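Local coordinates for protein aminotransferase (Neisseria meningitidis Z2491, PDB 3JTX) that probably transfers amino groups between amino acids and 2-oxo acids, as a class I and II aminotransferase carrying pyridoxal phosphate as a lysine-linked aldimine, at residues N178-V184 against D324-W330; E212-D216 against N299-Q304; E305-V310 against L377-V381; I313-F318 against I391-R396. One frame throughout, in Å; residues are numbered along the deposited sequence. Where two conformers were deposited one is given.

Interaction 1. Residues N178-V184 against D324-W330; sequences NNPSGSV and DASFYIW
A cis peptide bond between Asn179 and Pro180 bends the loop 178-184 so that the proline ring meets Trp330: Pro180 CG sits 3.6 Å from the centroid of the six-membered ring of Trp330, 12° off its normal, a CH-pi contact. The loop is held by its own bonds. Ser181 N donates to Asn178 OD1 (3.1 Å) in an Asx motif, Ser183 N to Ser181 OG (3.2 Å) in an ST turn, and Gly182 N to Asn178 O (2.8 Å). Gly182 takes phi/psi 77/-1; a beta carbon there would clash with Ala325 O. CA atoms pair Ser181 with Trp330 (5.3 Å), Gly182 with Ala325 (5.1 Å) and Ser183 with Asp324 (5.3 Å). Ala325 N gives Gly182 O a weak hydrogen bond of 3.1 Å, while Val184 N donates almost straight to Asp324 OD2 (2.9 Å). Water 1 joins Pro180 O to Tyr328 O, and water 2 joins Ser181 O to Trp330 N. In 324-330, Ser326 (phi 77°) forms an ST turn, Tyr328 N donating to its OG (3.1 Å), before strand 328-332 starts. The Tyr328 ring (chi1 m) offers one face to Asn179 OD1; its hydroxyl bonds Tyr210. Asn179 (chi1 t) bonds O3 of the pyridoxal-phosphate lysine at position 245 through ND2 and Arg374 through OD1, as in the active site of fold-type I aminotransferases, where the equivalent arginine probably binds the substrate carboxylate.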
# COMPACT_ATOMS: atom_id res chain seq x y z
N ASN A 178 11.41 -18.72 -11.73
CA ASN A 178 10.26 -18.30 -12.51
C ASN A 178 8.96 -18.98 -12.08
O ASN A 178 8.94 -20.16 -11.71
CB ASN A 178 10.52 -18.55 -13.99
CG ASN A 178 9.44 -17.96 -14.87
OD1 ASN A 178 8.50 -18.66 -15.27
ND2 ASN A 178 9.57 -16.67 -15.17
N ASN A 179 7.89 -18.19 -12.06
CA ASN A 179 6.52 -18.69 -12.03
C ASN A 179 6.02 -18.48 -13.45
O ASN A 179 5.89 -17.35 -13.89
CB ASN A 179 5.71 -17.86 -11.03
CG ASN A 179 4.25 -18.29 -10.94
OD1 ASN A 179 3.80 -19.19 -11.66
ND2 ASN A 179 3.50 -17.65 -10.04
N PRO A 180 5.68 -19.57 -14.17
CA PRO A 180 5.45 -20.96 -13.75
C PRO A 180 6.58 -21.98 -13.99
O PRO A 180 6.45 -23.11 -13.54
CB PRO A 180 4.27 -21.36 -14.63
CG PRO A 180 4.60 -20.67 -15.98
CD PRO A 180 5.28 -19.37 -15.58
N SER A 181 7.64 -21.62 -14.69
CA SER A 181 8.58 -22.64 -15.21
C SER A 181 9.56 -23.22 -14.18
O SER A 181 10.16 -24.28 -14.42
CB SER A 181 9.38 -22.10 -16.41
OG SER A 181 10.42 -21.23 -15.99
N GLY A 182 9.75 -22.52 -13.07
CA GLY A 182 10.73 -22.88 -12.05
C GLY A 182 12.17 -22.53 -12.42
O GLY A 182 13.09 -22.75 -11.64
N SER A 183 12.36 -21.98 -13.62
CA SER A 183 13.68 -21.72 -14.14
C SER A 183 14.39 -20.64 -13.35
O SER A 183 13.79 -19.60 -13.02
CB SER A 183 13.62 -21.28 -15.60
OG SER A 183 14.94 -20.97 -16.07
N VAL A 184 15.67 -20.87 -13.06
CA VAL A 184 16.51 -19.86 -12.42
C VAL A 184 17.46 -19.29 -13.48
O VAL A 184 18.25 -20.03 -14.08
CB VAL A 184 17.28 -20.48 -11.23
CG1 VAL A 184 18.33 -19.51 -10.67
CG2 VAL A 184 16.29 -20.91 -10.12
N ASP A 324 14.31 -26.06 -11.48
CA ASP A 324 15.50 -25.46 -10.85
C ASP A 324 15.16 -25.08 -9.41
O ASP A 324 15.98 -25.22 -8.50
CB ASP A 324 15.98 -24.19 -11.59
CG ASP A 324 16.54 -24.47 -13.00
OD1 ASP A 324 16.83 -25.63 -13.35
OD2 ASP A 324 16.70 -23.49 -13.77
N ALA A 325 13.95 -24.55 -9.23
CA ALA A 325 13.46 -24.10 -7.93
C ALA A 325 11.95 -23.81 -8.01
O ALA A 325 11.33 -24.09 -9.04
CB ALA A 325 14.24 -22.85 -7.45
N SER A 326 11.38 -23.23 -6.96
CA SER A 326 9.93 -22.98 -6.82
C SER A 326 9.18 -24.25 -6.46
O SER A 326 9.76 -25.34 -6.44
CB SER A 326 9.30 -22.33 -8.05
OG SER A 326 8.78 -23.30 -8.95
N PHE A 327 7.89 -24.09 -6.14
CA PHE A 327 7.00 -25.21 -5.86
C PHE A 327 6.08 -25.59 -7.02
O PHE A 327 5.07 -26.28 -6.82
CB PHE A 327 6.23 -25.03 -4.51
CG PHE A 327 5.44 -23.74 -4.35
CD1 PHE A 327 4.45 -23.37 -5.25
CD2 PHE A 327 5.64 -22.94 -3.23
CE1 PHE A 327 3.70 -22.23 -5.06
CE2 PHE A 327 4.90 -21.78 -3.03
CZ PHE A 327 3.92 -21.43 -3.95
N TYR A 328 6.45 -25.20 -8.24
CA TYR A 328 5.68 -25.55 -9.43
C TYR A 328 6.33 -26.65 -10.24
O TYR A 328 7.57 -26.74 -10.30
CB TYR A 328 5.49 -24.34 -10.34
CG TYR A 328 4.81 -23.20 -9.64
CD1 TYR A 328 3.45 -23.28 -9.30
CD2 TYR A 328 5.51 -22.06 -9.32
CE1 TYR A 328 2.82 -22.22 -8.64
CE2 TYR A 328 4.89 -20.99 -8.67
CZ TYR A 328 3.56 -21.07 -8.34
OH TYR A 328 2.98 -20.00 -7.66
N ILE A 329 5.49 -27.50 -10.84
CA ILE A 329 5.88 -28.36 -11.93
C ILE A 329 5.18 -27.78 -13.18
O ILE A 329 3.95 -27.64 -13.21
CB ILE A 329 5.43 -29.81 -11.71
CG1 ILE A 329 6.12 -30.41 -10.47
CG2 ILE A 329 5.76 -30.65 -12.93
CD1 ILE A 329 5.68 -31.83 -10.18
N TRP A 330 5.97 -27.43 -14.19
CA TRP A 330 5.46 -26.94 -15.48
C TRP A 330 5.41 -28.15 -16.39
O TRP A 330 6.38 -28.47 -17.09
CB TRP A 330 6.40 -25.82 -15.97
CG TRP A 330 6.07 -25.02 -17.21
CD1 TRP A 330 6.93 -24.77 -18.27
CD2 TRP A 330 4.88 -24.27 -17.49
NE1 TRP A 330 6.33 -23.95 -19.19
CE2 TRP A 330 5.07 -23.64 -18.74
CE3 TRP A 330 3.66 -24.09 -16.82
CZ2 TRP A 330 4.08 -22.84 -19.34
CZ3 TRP A 330 2.67 -23.31 -17.42
CH2 TRP A 330 2.89 -22.68 -18.66
O HOH W 1 8.42 -25.26 -12.25
O HOH W 2 8.86 -27.09 -13.84
O HOH W 3 12.92 -25.23 -14.08
O HOH W 4 16.61 -23.23 -16.72
O HOH W 5 19.79 -22.46 -13.45

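Interaction 2. Residues E212-D216 against N299-Q304; sequences EIYFD and NRRLYQ
The irregular segment 212-216, extended at its middle, runs along helix 294-314, with CA atoms closest at Ile213-Arg300 (5.8 Å) and Phe215-Gln304 (5.9 Å), one helical turn apart. This is loop-on-helix packing in the class I and II aminotransferase fold, between the loop after strand 203-207 and a helix whose residue Asn299 also bonds His42 and Asn248. The backbone stays extended through Tyr214 (-151/175) and Phe215 (-121/152), then turns at Asp216 with positive phi (49/38). Arg300 and Gln304, both with chi1 t, extend from successive turns to the loop. The Arg300 guanidinium lies flat on the Tyr214 ring (chi1 p), centres 4.1 Å apart and planes at 14°, a cation-pi stack; its CD adds a CH-pi contact 3.9 Å from the ring centroid. Arg300 NE donates to Glu212 O (3.1 Å), and NH2 forms a long salt bridge with Glu212 OE1 (3.6 Å); the other carboxylate oxygen of Glu212 pairs with Arg82. Deeper in, Ile213 CD1 touches Tyr303 CE2 at 3.8 Å, and Phe215 meets Phe307. Gln304, whose NE2 also bonds Glu308, closes the far end. It returns a weak hydrogen bond from NE2 to Asp216 OD1 (3.3 Å). Its OE1 receives Asp216 N at 2.9 Å and a hydrogen from water 6 at 2.7 Å, the same water donating to Tyr214 O at 2.8 Å.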
# COMPACT_ATOMS: atom_id res chain seq x y z
N GLU A 212 14.01 -19.05 -1.91
CA GLU A 212 14.26 -20.02 -0.83
C GLU A 212 13.59 -21.36 -1.03
O GLU A 212 13.78 -22.25 -0.21
CB GLU A 212 13.84 -19.45 0.53
CG GLU A 212 14.49 -18.11 0.83
CD GLU A 212 15.97 -18.18 0.60
OE1 GLU A 212 16.63 -18.90 1.36
OE2 GLU A 212 16.45 -17.57 -0.39
N ILE A 213 12.81 -21.52 -2.10
CA ILE A 213 12.17 -22.81 -2.38
C ILE A 213 13.01 -23.52 -3.45
O ILE A 213 12.87 -23.26 -4.65
CB ILE A 213 10.69 -22.64 -2.83
CG1 ILE A 213 9.92 -21.71 -1.87
CG2 ILE A 213 10.03 -23.99 -2.93
CD1 ILE A 213 9.94 -22.10 -0.42
N TYR A 214 13.90 -24.40 -2.97
CA TYR A 214 14.87 -25.09 -3.82
C TYR A 214 15.22 -26.46 -3.25
O TYR A 214 14.81 -26.80 -2.14
CB TYR A 214 16.15 -24.24 -4.02
CG TYR A 214 16.92 -23.90 -2.75
CD1 TYR A 214 17.80 -24.80 -2.17
CD2 TYR A 214 16.77 -22.66 -2.14
CE1 TYR A 214 18.51 -24.49 -1.00
CE2 TYR A 214 17.46 -22.33 -0.97
CZ TYR A 214 18.34 -23.26 -0.41
OH TYR A 214 19.06 -22.96 0.74
N PHE A 215 16.02 -27.22 -4.00
CA PHE A 215 16.28 -28.62 -3.70
C PHE A 215 17.75 -28.91 -3.50
O PHE A 215 18.62 -28.20 -4.01
CB PHE A 215 15.72 -29.48 -4.85
CG PHE A 215 14.36 -29.03 -5.30
CD1 PHE A 215 13.27 -29.14 -4.45
CD2 PHE A 215 14.18 -28.42 -6.53
CE1 PHE A 215 12.02 -28.68 -4.82
CE2 PHE A 215 12.94 -27.95 -6.91
CZ PHE A 215 11.85 -28.08 -6.06
N ASP A 216 18.02 -29.94 -2.70
CA ASP A 216 19.33 -30.60 -2.66
C ASP A 216 20.51 -29.63 -2.53
O ASP A 216 21.55 -29.84 -3.16
CB ASP A 216 19.49 -31.46 -3.93
CG ASP A 216 18.50 -32.64 -3.99
OD1 ASP A 216 18.50 -33.44 -3.03
OD2 ASP A 216 17.75 -32.79 -4.99
N ASN A 299 10.48 -25.60 6.11
CA ASN A 299 9.57 -25.34 4.99
C ASN A 299 10.11 -25.97 3.70
O ASN A 299 9.39 -26.67 2.97
CB ASN A 299 9.41 -23.82 4.82
CG ASN A 299 8.24 -23.44 3.93
OD1 ASN A 299 7.17 -24.06 3.99
ND2 ASN A 299 8.43 -22.38 3.13
N ARG A 300 11.38 -25.71 3.44
CA ARG A 300 12.05 -26.22 2.25
C ARG A 300 12.04 -27.75 2.26
O ARG A 300 11.83 -28.39 1.23
CB ARG A 300 13.48 -25.67 2.17
CG ARG A 300 14.34 -26.30 1.10
CD ARG A 300 15.71 -25.66 1.05
NE ARG A 300 15.65 -24.23 1.29
CZ ARG A 300 16.29 -23.61 2.27
NH1 ARG A 300 17.06 -24.30 3.10
NH2 ARG A 300 16.18 -22.30 2.42
N ARG A 301 12.24 -28.35 3.43
CA ARG A 301 12.20 -29.81 3.56
C ARG A 301 10.82 -30.40 3.19
O ARG A 301 10.74 -31.48 2.57
CB ARG A 301 12.62 -30.24 4.97
CG ARG A 301 12.73 -31.75 5.20
N LEU A 302 9.73 -29.72 3.55
CA LEU A 302 8.38 -30.16 3.15
C LEU A 302 8.25 -30.23 1.63
O LEU A 302 7.74 -31.21 1.10
CB LEU A 302 7.28 -29.24 3.71
CG LEU A 302 7.01 -29.20 5.22
CD1 LEU A 302 6.02 -28.08 5.54
CD2 LEU A 302 6.51 -30.55 5.77
N TYR A 303 8.74 -29.20 0.93
CA TYR A 303 8.62 -29.19 -0.53
C TYR A 303 9.53 -30.23 -1.20
O TYR A 303 9.12 -30.88 -2.15
CB TYR A 303 8.92 -27.80 -1.09
CG TYR A 303 7.88 -26.74 -0.77
CD1 TYR A 303 6.59 -26.81 -1.29
CD2 TYR A 303 8.20 -25.65 0.02
CE1 TYR A 303 5.64 -25.83 -1.02
CE2 TYR A 303 7.27 -24.65 0.30
CZ TYR A 303 5.99 -24.75 -0.23
OH TYR A 303 5.05 -23.76 0.04
N GLN A 304 10.76 -30.35 -0.70
CA GLN A 304 11.70 -31.38 -1.15
C GLN A 304 11.07 -32.78 -1.12
O GLN A 304 11.18 -33.54 -2.09
CB GLN A 304 12.96 -31.34 -0.27
CG GLN A 304 13.94 -32.49 -0.46
CD GLN A 304 15.01 -32.24 -1.52
OE1 GLN A 304 15.58 -31.14 -1.61
NE2 GLN A 304 15.31 -33.27 -2.30
O HOH W 6 15.58 -28.81 -0.31

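Interaction 3. Residues E305-V310 against L377-V381; sequences EKFERV and LVADV
A buried lysine fastens a helix to a turn here: Lys306, on helix 294-314, reaches into the loop that links strand 372-376 to helix 381-394. Its CB points at the loop, and chi1 m followed by an almost straight chain carries NZ into a ring of carbonyls, donating to Ala379 O (2.8 Å) and Leu377 O (2.9 Å) and weakly to Val378 O (3.2 Å). Three successive backbone oxygens thus converge on one ammonium group, which also bonds His42. The loop is curled, with phi/psi of -94/65 at Leu377, -102/-28 at Val378 and -65/170 at Ala379. Asp380 (chi1 p) takes the N-cap position, and Val381 begins the helix. The backbones come closest at Lys306 and Val381, CA to CA 5.1 Å, where Lys306 CG packs 4.0 Å from Val381 CA. Side chains pack on both sides of the lysine. On one, Leu377 (chi1 m, chi2 t) sets CD1 3.6 Å from the centroid of the Phe307 ring, 3° off the normal, a CH-pi contact squarely over the face; the same CD1 lies 4.2 Å from Val310 CB. On the other, the guanidinium of Arg309 makes a van der Waals contact with a methyl, NH1 lying 3.6 Å from Val381 CG2. Ile329 of strand 328-332 and Cys384 of helix 381-394 add to the Leu377 pocket. Such layering of helices against an antiparallel sheet belongs to the small alpha/beta domain of fold-type I aminotransferases.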
# COMPACT_ATOMS: atom_id res chain seq x y z
N GLU A 305 10.41 -33.11 -0.01
CA GLU A 305 9.80 -34.43 0.15
C GLU A 305 8.74 -34.63 -0.93
O GLU A 305 8.69 -35.66 -1.59
CB GLU A 305 9.18 -34.55 1.55
CG GLU A 305 8.53 -35.88 1.85
CD GLU A 305 7.82 -35.92 3.21
OE1 GLU A 305 7.60 -34.84 3.83
OE2 GLU A 305 7.46 -37.04 3.64
N LYS A 306 7.90 -33.62 -1.15
CA LYS A 306 6.86 -33.73 -2.16
C LYS A 306 7.44 -34.00 -3.56
O LYS A 306 6.99 -34.91 -4.25
CB LYS A 306 6.02 -32.44 -2.21
CG LYS A 306 5.24 -32.15 -0.94
CD LYS A 306 4.43 -30.87 -1.06
CE LYS A 306 4.28 -30.14 0.27
NZ LYS A 306 3.41 -28.93 0.10
N PHE A 307 8.43 -33.21 -3.96
CA PHE A 307 9.03 -33.33 -5.30
C PHE A 307 9.77 -34.66 -5.46
O PHE A 307 9.70 -35.27 -6.52
CB PHE A 307 9.99 -32.17 -5.59
CG PHE A 307 9.31 -30.95 -6.13
CD1 PHE A 307 9.12 -30.79 -7.49
CD2 PHE A 307 8.86 -29.96 -5.28
CE1 PHE A 307 8.50 -29.66 -7.99
CE2 PHE A 307 8.25 -28.83 -5.76
CZ PHE A 307 8.06 -28.67 -7.13
N GLU A 308 10.48 -35.08 -4.41
CA GLU A 308 11.22 -36.33 -4.41
C GLU A 308 10.33 -37.52 -4.75
O GLU A 308 10.79 -38.44 -5.41
CB GLU A 308 11.84 -36.59 -3.03
CG GLU A 308 13.20 -36.01 -2.88
CD GLU A 308 13.76 -36.16 -1.47
OE1 GLU A 308 13.05 -36.71 -0.59
OE2 GLU A 308 14.90 -35.70 -1.26
N ARG A 309 9.08 -37.48 -4.31
CA ARG A 309 8.14 -38.57 -4.53
C ARG A 309 7.32 -38.38 -5.81
O ARG A 309 7.08 -39.35 -6.54
CB ARG A 309 7.23 -38.71 -3.31
CG ARG A 309 8.03 -39.01 -2.04
CD ARG A 309 7.15 -39.24 -0.82
NE ARG A 309 6.26 -40.39 -0.99
CZ ARG A 309 5.22 -40.67 -0.20
NH1 ARG A 309 4.92 -39.91 0.85
NH2 ARG A 309 4.47 -41.74 -0.47
N VAL A 310 6.92 -37.15 -6.10
CA VAL A 310 6.06 -36.85 -7.25
C VAL A 310 6.78 -36.96 -8.61
O VAL A 310 6.22 -37.50 -9.56
CB VAL A 310 5.40 -35.44 -7.12
CG1 VAL A 310 4.73 -35.02 -8.41
CG2 VAL A 310 4.42 -35.41 -5.96
N LEU A 377 2.71 -27.76 -5.92
CA LEU A 377 2.79 -28.77 -4.87
C LEU A 377 2.70 -28.11 -3.48
O LEU A 377 3.64 -28.16 -2.68
CB LEU A 377 4.08 -29.59 -5.01
CG LEU A 377 4.23 -30.40 -6.32
CD1 LEU A 377 5.45 -31.32 -6.26
CD2 LEU A 377 2.99 -31.20 -6.68
N VAL A 378 1.54 -27.53 -3.20
CA VAL A 378 1.32 -26.81 -1.94
C VAL A 378 0.49 -27.61 -0.92
O VAL A 378 0.65 -27.42 0.28
CB VAL A 378 0.69 -25.41 -2.18
CG1 VAL A 378 1.70 -24.53 -2.95
CG2 VAL A 378 -0.62 -25.49 -2.94
N ALA A 379 -0.37 -28.50 -1.41
CA ALA A 379 -1.09 -29.45 -0.56
C ALA A 379 -0.10 -30.42 0.09
O ALA A 379 1.08 -30.45 -0.28
CB ALA A 379 -2.11 -30.20 -1.38
N ASP A 380 -0.56 -31.22 1.05
CA ASP A 380 0.36 -32.13 1.75
C ASP A 380 0.84 -33.24 0.84
O ASP A 380 0.25 -33.51 -0.21
CB ASP A 380 -0.22 -32.68 3.06
CG ASP A 380 -1.46 -33.54 2.87
OD1 ASP A 380 -1.58 -34.32 1.90
OD2 ASP A 380 -2.31 -33.44 3.76
N VAL A 381 1.94 -33.86 1.26
CA VAL A 381 2.62 -34.88 0.48
C VAL A 381 1.70 -36.04 0.08
O VAL A 381 1.72 -36.47 -1.07
CB VAL A 381 3.92 -35.40 1.18
CG1 VAL A 381 3.59 -36.10 2.50
CG2 VAL A 381 4.69 -36.33 0.26

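Interaction 4. Residues I313-F318 against I391-R396; sequences ILQQVF and IVSLYR
Val392 pushes its CG2 against the end of helix 294-314, 3.4 Å from Ile313 O and 3.9 Å from Leu314 CA, and its CG1 to 3.7 Å from Val317 CG2. The contact is mainly apolar packing where helices 294-314 and 381-394 run out, including the residues that follow each, in the small C-terminal domain of the aminotransferase fold. Leu314 and Val392 are the closest backbone pair, CA to CA 6.2 Å. Beyond Leu314 the chain turns through Gln316 (-63/-29) and Val317 (-128/-33), with Phe318 N bonded to Leu314 O (2.9 Å), then extends at Phe318 (-106/156). The tip of the Phe318 ring (chi1 m) reaches the other segment, CE2 3.8 Å from Ile391 CG2 and CZ 3.8 Å from Tyr395 CB. Val317 (chi1 t) puts CG1 3.2 Å from Tyr395 O and 3.8 Å from Tyr395 CB. The Tyr395 ring meets Phe341, and its hydroxyl bonds Asn344, both on helix 338-349. At the surface, Arg396, the last residue, folds its side chain back with chi1 and chi2 both m. Gln316 bridges the two ends: NE2 donates to Ile313 O (2.8 Å), and OE1 accepts from Arg396 NH2 at 3.0 Å.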
# COMPACT_ATOMS: atom_id res chain seq x y z
N ILE A 313 7.11 -40.44 -10.02
CA ILE A 313 5.79 -40.99 -10.37
C ILE A 313 5.38 -40.45 -11.74
O ILE A 313 5.04 -41.22 -12.64
CB ILE A 313 4.71 -40.68 -9.30
CG1 ILE A 313 5.02 -41.40 -7.99
CG2 ILE A 313 3.32 -41.13 -9.77
CD1 ILE A 313 4.14 -40.98 -6.83
N LEU A 314 5.46 -39.13 -11.92
CA LEU A 314 5.06 -38.52 -13.19
C LEU A 314 5.94 -38.99 -14.35
O LEU A 314 5.47 -39.13 -15.49
CB LEU A 314 5.09 -36.98 -13.09
CG LEU A 314 4.03 -36.33 -12.18
CD1 LEU A 314 4.28 -34.81 -12.12
CD2 LEU A 314 2.59 -36.67 -12.64
N GLN A 315 7.21 -39.23 -14.07
CA GLN A 315 8.15 -39.66 -15.12
C GLN A 315 7.82 -41.02 -15.74
O GLN A 315 8.39 -41.38 -16.75
CB GLN A 315 9.59 -39.66 -14.59
CG GLN A 315 10.21 -38.27 -14.49
CD GLN A 315 11.55 -38.27 -13.80
OE1 GLN A 315 11.85 -39.15 -12.98
NE2 GLN A 315 12.38 -37.28 -14.11
N GLN A 316 6.88 -41.76 -15.15
CA GLN A 316 6.40 -43.00 -15.74
C GLN A 316 5.72 -42.76 -17.07
O GLN A 316 5.72 -43.64 -17.90
CB GLN A 316 5.42 -43.71 -14.81
CG GLN A 316 6.05 -44.26 -13.54
CD GLN A 316 5.00 -44.76 -12.57
OE1 GLN A 316 4.81 -45.96 -12.44
NE2 GLN A 316 4.31 -43.86 -11.92
N VAL A 317 5.13 -41.59 -17.26
CA VAL A 317 4.32 -41.28 -18.45
C VAL A 317 4.75 -39.97 -19.13
O VAL A 317 4.70 -39.87 -20.35
CB VAL A 317 2.82 -41.25 -18.08
CG1 VAL A 317 1.99 -40.57 -19.15
CG2 VAL A 317 2.31 -42.68 -17.82
N PHE A 318 5.22 -39.00 -18.35
CA PHE A 318 5.50 -37.66 -18.87
C PHE A 318 6.97 -37.35 -19.01
O PHE A 318 7.81 -37.93 -18.31
CB PHE A 318 4.86 -36.61 -17.95
CG PHE A 318 3.38 -36.76 -17.81
CD1 PHE A 318 2.54 -36.32 -18.82
CD2 PHE A 318 2.83 -37.38 -16.70
CE1 PHE A 318 1.17 -36.48 -18.72
CE2 PHE A 318 1.46 -37.53 -16.59
CZ PHE A 318 0.63 -37.10 -17.60
N ILE A 391 -3.13 -38.89 -11.94
CA ILE A 391 -2.86 -38.28 -13.24
C ILE A 391 -2.22 -39.32 -14.19
O ILE A 391 -2.64 -39.48 -15.33
CB ILE A 391 -1.96 -37.01 -13.12
CG1 ILE A 391 -2.72 -35.89 -12.40
CG2 ILE A 391 -1.51 -36.51 -14.50
CD1 ILE A 391 -1.85 -34.74 -11.86
N VAL A 392 -1.21 -40.04 -13.69
CA VAL A 392 -0.50 -41.04 -14.49
C VAL A 392 -1.44 -42.12 -15.02
O VAL A 392 -1.36 -42.50 -16.20
CB VAL A 392 0.69 -41.67 -13.70
CG1 VAL A 392 1.15 -42.99 -14.35
CG2 VAL A 392 1.85 -40.68 -13.59
N SER A 393 -2.35 -42.62 -14.18
CA SER A 393 -3.23 -43.71 -14.64
C SER A 393 -4.21 -43.24 -15.72
O SER A 393 -4.63 -44.04 -16.54
CB SER A 393 -3.97 -44.39 -13.48
OG SER A 393 -4.76 -43.46 -12.78
N LEU A 394 -4.55 -41.95 -15.75
CA LEU A 394 -5.39 -41.40 -16.82
C LEU A 394 -4.64 -41.22 -18.14
O LEU A 394 -5.27 -41.12 -19.21
CB LEU A 394 -5.99 -40.06 -16.41
CG LEU A 394 -6.98 -40.06 -15.25
CD1 LEU A 394 -7.21 -38.61 -14.76
CD2 LEU A 394 -8.30 -40.74 -15.66
N TYR A 395 -3.31 -41.18 -18.08
CA TYR A 395 -2.47 -40.96 -19.28
C TYR A 395 -1.56 -42.15 -19.60
O TYR A 395 -0.63 -42.02 -20.39
CB TYR A 395 -1.73 -39.60 -19.17
CG TYR A 395 -2.74 -38.50 -19.35
CD1 TYR A 395 -3.47 -38.01 -18.27
CD2 TYR A 395 -3.06 -38.05 -20.63
CE1 TYR A 395 -4.46 -37.05 -18.45
CE2 TYR A 395 -4.04 -37.09 -20.82
CZ TYR A 395 -4.75 -36.61 -19.74
OH TYR A 395 -5.73 -35.68 -19.95
N ARG A 396 -1.85 -43.31 -19.02
CA ARG A 396 -1.13 -44.55 -19.33
C ARG A 396 -1.25 -44.90 -20.80
O ARG A 396 -2.31 -44.70 -21.41
CB ARG A 396 -1.71 -45.74 -18.53
CG ARG A 396 -1.23 -45.86 -17.11
CD ARG A 396 0.17 -46.43 -17.06
NE ARG A 396 0.68 -46.46 -15.69
CZ ARG A 396 1.97 -46.52 -15.36
NH1 ARG A 396 2.91 -46.58 -16.30
NH2 ARG A 396 2.32 -46.53 -14.08
OXT ARG A 396 -0.30 -45.41 -21.38

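How the interactions relate
Helix 294-314 ties the set together: its successive parts serve interactions 2, 3 and 4, and strand 328-332, next in the chain, and the loop leading into it supply one side of interaction 1. The centres of interactions 1 and 2 lie about 12 Å apart. Those of interactions 2 and 3 are about 10 Å apart, those of interactions 3 and 4 about 16 Å. Along the chain, interaction 2 is nested within the loop closed by interaction 1, while interactions 3 and 4 cross each other and interaction 1. Phe307 touches both Phe215 and Ile329, and the latter reaches Leu314. The contacts thus form a continuous path from the cofactor site outward to the C-terminus.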